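Local coordinates for ribulose-5-phosphate reductase 1 (PDB 6XHK), which catalyses the NADPH-dependent reduction of D-ribulose 5-phosphate to D-ribitol 5-phosphate, a step in making the poly(ribitol phosphate) teichoic acid of the cell wall, at residues A[306-320]-A[329-341]. Residues are numbered along the deposited sequence; the frame is centred on the assembly and turned at random.
Sequences LLKGQEFEIATINDL and STSWGKTVLKWIM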
# COMPACT_ATOMS: atom_id res chain seq x y z
N LEU A 306 1.27 4.22 -13.60
CA LEU A 306 -0.01 4.91 -13.77
C LEU A 306 -0.65 5.33 -12.45
O LEU A 306 -1.60 6.12 -12.49
CB LEU A 306 -1.00 4.04 -14.55
CG LEU A 306 -0.90 4.16 -16.06
CD1 LEU A 306 -1.10 5.63 -16.44
CD2 LEU A 306 0.44 3.66 -16.59
N LEU A 307 -0.16 4.83 -11.31
CA LEU A 307 -0.64 5.27 -10.01
C LEU A 307 0.06 6.51 -9.49
O LEU A 307 -0.51 7.20 -8.64
CB LEU A 307 -0.45 4.18 -8.95
CG LEU A 307 -1.67 3.38 -8.54
CD1 LEU A 307 -1.21 2.25 -7.65
CD2 LEU A 307 -2.73 4.24 -7.86
N LYS A 308 1.29 6.77 -9.94
CA LYS A 308 2.03 7.95 -9.51
C LYS A 308 1.21 9.18 -9.85
O LYS A 308 1.03 9.51 -11.03
CB LYS A 308 3.41 8.03 -10.18
CG LYS A 308 4.28 9.25 -9.79
CD LYS A 308 5.62 9.18 -10.52
CE LYS A 308 6.53 10.37 -10.29
NZ LYS A 308 7.69 10.28 -11.22
N GLY A 309 0.66 9.83 -8.83
CA GLY A 309 -0.09 11.05 -9.02
C GLY A 309 0.84 12.23 -9.17
O GLY A 309 1.48 12.39 -10.22
N GLN A 310 0.95 13.06 -8.14
CA GLN A 310 1.81 14.23 -8.17
C GLN A 310 3.07 13.99 -7.33
O GLN A 310 3.05 13.25 -6.35
CB GLN A 310 1.03 15.45 -7.67
CG GLN A 310 1.45 16.76 -8.33
CD GLN A 310 0.47 17.89 -8.09
OE1 GLN A 310 -0.62 17.69 -7.53
NE2 GLN A 310 0.87 19.10 -8.47
N GLU A 311 4.18 14.59 -7.76
CA GLU A 311 5.49 14.49 -7.10
C GLU A 311 5.87 15.85 -6.52
O GLU A 311 5.56 16.90 -7.09
CB GLU A 311 6.59 14.04 -8.08
CG GLU A 311 7.72 13.22 -7.45
CD GLU A 311 8.95 13.08 -8.35
OE1 GLU A 311 9.42 14.10 -8.90
OE2 GLU A 311 9.44 11.96 -8.53
N PHE A 312 6.54 15.83 -5.37
CA PHE A 312 6.90 17.06 -4.67
C PHE A 312 8.33 16.97 -4.17
O PHE A 312 8.72 15.97 -3.57
CB PHE A 312 5.94 17.34 -3.50
CG PHE A 312 4.60 17.84 -3.94
CD1 PHE A 312 4.41 19.18 -4.21
CD2 PHE A 312 3.54 16.96 -4.12
CE1 PHE A 312 3.17 19.64 -4.63
CE2 PHE A 312 2.31 17.42 -4.54
CZ PHE A 312 2.13 18.77 -4.79
N GLU A 313 9.12 18.01 -4.43
CA GLU A 313 10.48 18.08 -3.90
C GLU A 313 10.43 18.80 -2.55
O GLU A 313 10.00 19.96 -2.48
CB GLU A 313 11.45 18.77 -4.87
CG GLU A 313 11.78 17.97 -6.15
CD GLU A 313 12.91 18.59 -6.99
OE1 GLU A 313 13.52 19.59 -6.54
OE2 GLU A 313 13.19 18.06 -8.09
N ILE A 314 10.85 18.12 -1.49
CA ILE A 314 10.66 18.58 -0.12
C ILE A 314 11.99 19.12 0.39
O ILE A 314 12.89 18.36 0.77
CB ILE A 314 10.13 17.47 0.80
CG1 ILE A 314 8.94 16.75 0.15
CG2 ILE A 314 9.74 18.05 2.13
CD1 ILE A 314 7.81 17.67 -0.30
N ALA A 315 12.12 20.45 0.41
CA ALA A 315 13.33 21.10 0.88
C ALA A 315 13.11 22.01 2.07
O ALA A 315 14.09 22.36 2.74
CB ALA A 315 13.96 21.90 -0.27
N THR A 316 11.87 22.40 2.38
CA THR A 316 11.50 23.17 3.56
C THR A 316 10.27 22.54 4.22
O THR A 316 9.68 21.60 3.70
CB THR A 316 11.24 24.65 3.21
OG1 THR A 316 9.92 24.80 2.65
CG2 THR A 316 12.26 25.16 2.20
N ILE A 317 9.88 23.08 5.39
CA ILE A 317 8.65 22.64 6.05
C ILE A 317 7.42 22.92 5.19
O ILE A 317 6.50 22.10 5.09
CB ILE A 317 8.52 23.29 7.44
CG1 ILE A 317 9.49 22.66 8.42
CG2 ILE A 317 7.09 23.15 7.97
CD1 ILE A 317 9.18 21.20 8.64
N ASN A 318 7.38 24.11 4.58
CA ASN A 318 6.28 24.47 3.69
C ASN A 318 6.10 23.45 2.58
O ASN A 318 4.97 23.11 2.22
CB ASN A 318 6.54 25.83 3.06
CG ASN A 318 6.91 26.85 4.06
OD1 ASN A 318 6.54 26.75 5.23
ND2 ASN A 318 7.70 27.83 3.63
N ASP A 319 7.20 22.98 2.02
CA ASP A 319 7.10 22.03 0.92
C ASP A 319 6.36 20.76 1.36
O ASP A 319 5.86 20.02 0.50
CB ASP A 319 8.50 21.76 0.35
CG ASP A 319 9.16 23.03 -0.27
OD1 ASP A 319 8.69 24.16 0.01
OD2 ASP A 319 10.13 22.91 -1.04
N LEU A 320 6.23 20.52 2.67
CA LEU A 320 5.45 19.42 3.22
C LEU A 320 3.96 19.73 3.27
O LEU A 320 3.13 18.92 2.82
CB LEU A 320 5.93 19.08 4.62
CG LEU A 320 7.15 18.19 4.73
CD1 LEU A 320 7.51 18.11 6.17
CD2 LEU A 320 6.81 16.82 4.17
N SER A 329 -6.58 16.88 -1.65
CA SER A 329 -7.36 17.28 -2.82
C SER A 329 -7.24 16.32 -4.01
O SER A 329 -7.88 16.57 -5.03
CB SER A 329 -6.91 18.67 -3.29
OG SER A 329 -7.10 19.65 -2.29
N THR A 330 -6.46 15.24 -3.91
CA THR A 330 -6.15 14.40 -5.06
C THR A 330 -7.26 13.39 -5.32
O THR A 330 -7.76 12.73 -4.40
CB THR A 330 -4.82 13.66 -4.85
OG1 THR A 330 -3.75 14.61 -4.85
CG2 THR A 330 -4.57 12.65 -5.97
N SER A 331 -7.63 13.26 -6.59
CA SER A 331 -8.67 12.30 -7.00
C SER A 331 -8.10 10.88 -7.08
O SER A 331 -8.51 10.00 -6.33
CB SER A 331 -9.26 12.74 -8.35
OG SER A 331 -8.23 13.17 -9.25
N TRP A 332 -7.15 10.68 -7.99
CA TRP A 332 -6.58 9.38 -8.32
C TRP A 332 -5.10 9.38 -7.98
O TRP A 332 -4.41 10.39 -8.13
CB TRP A 332 -6.75 9.09 -9.82
CG TRP A 332 -5.88 7.98 -10.35
CD1 TRP A 332 -4.71 8.11 -11.02
CD2 TRP A 332 -6.16 6.57 -10.30
NE1 TRP A 332 -4.21 6.88 -11.36
CE2 TRP A 332 -5.08 5.91 -10.93
CE3 TRP A 332 -7.20 5.80 -9.77
CZ2 TRP A 332 -5.02 4.52 -11.05
CZ3 TRP A 332 -7.14 4.42 -9.89
CH2 TRP A 332 -6.06 3.80 -10.53
N GLY A 333 -4.61 8.22 -7.52
CA GLY A 333 -3.19 7.98 -7.44
C GLY A 333 -2.58 8.34 -6.09
O GLY A 333 -3.22 8.89 -5.19
N LYS A 334 -1.29 8.00 -5.98
CA LYS A 334 -0.43 8.26 -4.83
C LYS A 334 0.38 9.54 -5.04
O LYS A 334 0.80 9.85 -6.15
CB LYS A 334 0.51 7.07 -4.62
CG LYS A 334 -0.15 5.72 -4.31
CD LYS A 334 -0.77 5.70 -2.93
CE LYS A 334 0.33 5.49 -1.90
NZ LYS A 334 -0.15 5.50 -0.49
N THR A 335 0.61 10.27 -3.94
CA THR A 335 1.47 11.46 -3.93
C THR A 335 2.89 11.12 -3.48
O THR A 335 3.10 10.71 -2.33
CB THR A 335 0.88 12.55 -3.02
OG1 THR A 335 -0.49 12.79 -3.36
CG2 THR A 335 1.73 13.83 -3.00
N VAL A 336 3.87 11.32 -4.36
CA VAL A 336 5.27 10.98 -4.09
C VAL A 336 6.01 12.21 -3.59
O VAL A 336 5.71 13.35 -3.96
CB VAL A 336 5.95 10.37 -5.33
CG1 VAL A 336 7.27 9.77 -4.97
CG2 VAL A 336 5.07 9.30 -5.93
N LEU A 337 6.99 11.97 -2.71
CA LEU A 337 7.82 13.01 -2.10
C LEU A 337 9.28 12.72 -2.41
O LEU A 337 9.79 11.66 -2.04
CB LEU A 337 7.60 13.07 -0.59
CG LEU A 337 6.18 13.30 -0.06
CD1 LEU A 337 6.20 13.51 1.43
CD2 LEU A 337 5.61 14.53 -0.70
N LYS A 338 9.93 13.65 -3.11
CA LYS A 338 11.37 13.61 -3.37
C LYS A 338 12.08 14.28 -2.19
O LYS A 338 11.96 15.49 -1.97
CB LYS A 338 11.72 14.29 -4.71
CG LYS A 338 13.15 14.03 -5.22
CD LYS A 338 13.40 14.69 -6.56
CE LYS A 338 14.79 14.38 -7.12
NZ LYS A 338 15.10 15.10 -8.41
N TRP A 339 12.79 13.47 -1.40
CA TRP A 339 13.39 13.92 -0.15
C TRP A 339 14.75 14.57 -0.44
O TRP A 339 15.73 13.89 -0.77
CB TRP A 339 13.52 12.74 0.82
CG TRP A 339 13.76 13.18 2.25
CD1 TRP A 339 14.92 13.03 2.98
CD2 TRP A 339 12.82 13.78 3.14
NE1 TRP A 339 14.76 13.55 4.24
CE2 TRP A 339 13.47 14.00 4.37
CE3 TRP A 339 11.48 14.17 3.01
CZ2 TRP A 339 12.83 14.59 5.46
CZ3 TRP A 339 10.85 14.76 4.09
CH2 TRP A 339 11.53 14.97 5.30
N ILE A 340 14.81 15.90 -0.28
CA ILE A 340 16.06 16.64 -0.46
C ILE A 340 16.26 17.61 0.70
O ILE A 340 16.76 18.72 0.51
CB ILE A 340 16.10 17.37 -1.82
CG1 ILE A 340 14.99 18.40 -1.95
CG2 ILE A 340 15.96 16.39 -2.95
CD1 ILE A 340 14.95 19.09 -3.29
N MET A 341 15.87 17.19 1.90
CA MET A 341 16.17 17.96 3.11
C MET A 341 17.67 17.85 3.44
O MET A 341 18.15 18.36 4.46
CB MET A 341 15.32 17.46 4.28
CG MET A 341 13.81 17.80 4.23
SD MET A 341 13.29 19.45 4.81
CE MET A 341 11.53 19.25 5.04
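Strands 308-314 and 334-339 pair in parallel, their axes 24° apart, through a ladder running from Lys334 N to Leu307 O (2.9 Å) up to Ile340 N with Ile314 O; between Lys308 and Glu311 the register slips by one residue, a beta bulge. Gly333 suits the entry to its strand, because its positive phi would jam any CB against a carbonyl oxygen. Just before it, Trp332 turns its indole edge to the backbone: NE1 gives a nearly straight bond (169°) to Leu306 O, 2.9 Å away and in the ring plane, while Leu307 CD2 lies over one ring face. Glu313 and Lys338 run side by side on one face of the sheet, long chains whose methylenes touch while OE2 and NZ meet near the surface in a salt bridge at 3.5 Å. On the other face, buried Ile314 uses both apolar branches: CD1 packs on Leu337 CD2, while CG2, anti to the backbone N, meets Met341 CE at 3.6 Å and also Trp339 CZ3. Phe312 sets its ring edge against Thr335 CG2, 3.8 Å from CD2. Lys334, its chain bent, carries NZ to Ile37 O and, in a salt bridge, to Glu65, predicted to bind the catalytic zinc. Helix 318-328 covers the apolar face, completing a beta-alpha-beta crossover, with Ala323 against Phe312 and Leu337. Strand 334-339 lies between strands 308-314 and 28-36, the latter antiparallel, building this unit into the mixed sheet.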